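Dipicolinate synthase, B chain (Bacillus cereus, PDB 3MCU) probably acts with its partner chain DpaA to oxidise dihydrodipicolinate to dipicolinate, with NADP(+) as electron acceptor, during sporulation. Local coordinates at residues F101-T106 / L141-A146. Sequence-based numbering, arbitrary orientation.
Sequences FANAMT and LMRLMA
A102 and L144 bring the last turn of helix 95-102 against helix 138-145, their CA atoms 5.9 Å apart. Both helices belong to a flavoprotein-family alpha/beta fold with a largely parallel sheet. Just past A102 the first helix closes in a Schellman motif. A104 takes a positive phi of 67°, and A104 N donates a hydrogen bond to F101 O at 2.9 Å. The contact is mostly apolar and small. L144 carries much of it. Its CG packs against A102 CB, and its CD2 and CD1 methyls reach F101 as well. The CD2 methyl of L144 sits 3.8 Å from A102 CA, and its CD1 branch also touches A102 CB. F101 has CG anti to its backbone N (chi1 -169°), and the ring approaches the leucine at a slant. This ring also packs on L126 of strand 124-130 and on A114 and L118 of helix 109-118. L144 meets L126 too, so the pair joins both helices to the sheet. R143 covers the other flank of A102. Its chain runs extended and then bends at chi3 (-45°). R143 CD lies 3.8 Å from A102 O, and R143 NH1 is near A102 CB. The same NH1 makes a weak hydrogen bond to N140 OD1. The surroundings include other subunits: L144 packs on L136 of a second subunit, and R143 on V139 of a third. At the sheet-facing end of the contact, F101 CD2 meets L144 CD2 at 3.7 Å.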
loop_
_atom_site.group_PDB
_atom_site.type_symbol
_atom_site.label_atom_id
_atom_site.label_comp_id
_atom_site.label_asym_id
_atom_site.label_seq_id
_atom_site.Cartn_x
_atom_site.Cartn_y
_atom_site.Cartn_z
ATOM N N PHE D 101 -3.890 -2.465 -14.029
ATOM C CA PHE D 101 -5.037 -1.578 -13.850
ATOM C C PHE D 101 -5.033 -0.971 -12.439
ATOM O O PHE D 101 -5.106 0.250 -12.290
ATOM C CB PHE D 101 -6.354 -2.329 -14.116
ATOM C CG PHE D 101 -7.563 -1.430 -14.217
ATOM C CD1 PHE D 101 -7.468 -0.184 -14.801
ATOM C CD2 PHE D 101 -8.790 -1.846 -13.748
ATOM C CE1 PHE D 101 -8.562 0.638 -14.895
ATOM C CE2 PHE D 101 -9.896 -1.035 -13.845
ATOM C CZ PHE D 101 -9.790 0.204 -14.414
ATOM N N ALA D 102 -4.938 -1.810 -11.407
ATOM C CA ALA D 102 -4.979 -1.317 -10.017
ATOM C C ALA D 102 -3.883 -0.303 -9.733
ATOM O O ALA D 102 -4.051 0.579 -8.896
ATOM C CB ALA D 102 -4.868 -2.449 -9.030
ATOM N N ASN D 103 -2.756 -0.445 -10.419
ATOM C CA ASN D 103 -1.628 0.454 -10.211
ATOM C C ASN D 103 -1.596 1.624 -11.195
ATOM O O ASN D 103 -0.686 2.442 -11.157
ATOM C CB ASN D 103 -0.310 -0.324 -10.238
ATOM C CG ASN D 103 -0.135 -1.201 -9.017
ATOM O OD1 ASN D 103 -0.126 -2.430 -9.116
ATOM N ND2 ASN D 103 -0.031 -0.579 -7.852
ATOM N N ALA D 104 -2.606 1.701 -12.059
ATOM C CA ALA D 104 -2.734 2.800 -13.018
ATOM C C ALA D 104 -1.635 2.805 -14.089
ATOM O O ALA D 104 -1.196 3.856 -14.527
ATOM C CB ALA D 104 -2.792 4.150 -12.298
HETATM N N MSE D 105 -1.205 1.628 -14.520
HETATM C CA MSE D 105 -0.348 1.517 -15.691
HETATM C C MSE D 105 -1.220 1.455 -16.925
HETATM O O MSE D 105 -2.401 1.112 -16.829
HETATM C CB MSE D 105 0.532 0.281 -15.581
HETATM C CG MSE D 105 1.457 0.354 -14.381
HETATM SE SE MSE D 105 2.636 -1.174 -14.095
HETATM C CE MSE D 105 3.181 -1.530 -15.930
ATOM N N THR D 106 -0.668 1.804 -18.082
ATOM C CA THR D 106 -1.477 1.826 -19.289
ATOM C C THR D 106 -0.770 1.254 -20.511
ATOM O O THR D 106 -1.022 1.678 -21.634
ATOM C CB THR D 106 -1.965 3.248 -19.604
ATOM O OG1 THR D 106 -0.841 4.102 -19.854
ATOM C CG2 THR D 106 -2.772 3.800 -18.435
ATOM N N LEU D 141 -7.160 -6.605 -6.308
ATOM C CA LEU D 141 -8.573 -6.841 -6.480
ATOM C C LEU D 141 -9.367 -5.895 -5.576
ATOM O O LEU D 141 -10.252 -5.174 -6.035
ATOM C CB LEU D 141 -8.893 -8.312 -6.163
ATOM C CG LEU D 141 -10.229 -8.882 -6.657
ATOM C CD1 LEU D 141 -10.219 -10.445 -6.602
ATOM C CD2 LEU D 141 -11.367 -8.330 -5.857
HETATM N N MSE D 142 -9.051 -5.906 -4.288
HETATM C CA MSE D 142 -9.798 -5.105 -3.319
HETATM C C MSE D 142 -9.616 -3.613 -3.489
HETATM O O MSE D 142 -10.513 -2.855 -3.137
HETATM C CB MSE D 142 -9.470 -5.505 -1.880
HETATM C CG MSE D 142 -10.051 -6.852 -1.495
HETATM SE SE MSE D 142 -11.977 -6.927 -1.804
HETATM C CE MSE D 142 -12.301 -8.493 -0.657
ATOM N N ARG D 143 -8.470 -3.189 -4.020
ATOM C CA ARG D 143 -8.234 -1.764 -4.225
ATOM C C ARG D 143 -9.220 -1.287 -5.295
ATOM O O ARG D 143 -9.873 -0.250 -5.144
ATOM C CB ARG D 143 -6.761 -1.465 -4.611
ATOM C CG ARG D 143 -6.484 0.018 -4.963
ATOM C CD ARG D 143 -4.977 0.326 -5.177
ATOM N NE ARG D 143 -4.178 -0.288 -4.118
ATOM C CZ ARG D 143 -3.278 -1.261 -4.301
ATOM N NH1 ARG D 143 -2.999 -1.729 -5.521
ATOM N NH2 ARG D 143 -2.635 -1.758 -3.253
ATOM N N LEU D 144 -9.355 -2.082 -6.352
ATOM C CA LEU D 144 -10.309 -1.812 -7.425
ATOM C C LEU D 144 -11.761 -1.867 -6.946
ATOM O O LEU D 144 -12.554 -0.959 -7.229
ATOM C CB LEU D 144 -10.109 -2.797 -8.574
ATOM C CG LEU D 144 -8.780 -2.664 -9.323
ATOM C CD1 LEU D 144 -8.511 -3.868 -10.238
ATOM C CD2 LEU D 144 -8.743 -1.364 -10.103
HETATM N N MSE D 145 -12.112 -2.932 -6.236
HETATM C CA MSE D 145 -13.458 -3.068 -5.676
HETATM C C MSE D 145 -13.842 -1.783 -4.971
HETATM O O MSE D 145 -14.987 -1.358 -5.046
HETATM C CB MSE D 145 -13.532 -4.208 -4.655
HETATM C CG MSE D 145 -14.060 -5.539 -5.172
HETATM SE SE MSE D 145 -16.004 -5.541 -5.460
HETATM C CE MSE D 145 -16.582 -4.777 -3.770
ATOM N N ALA D 146 -12.894 -1.190 -4.249
ATOM C CA ALA D 146 -13.193 0.004 -3.451
ATOM C C ALA D 146 -13.214 1.329 -4.236
ATOM O O ALA D 146 -13.608 2.346 -3.692
ATOM C CB ALA D 146 -12.196 0.125 -2.253
#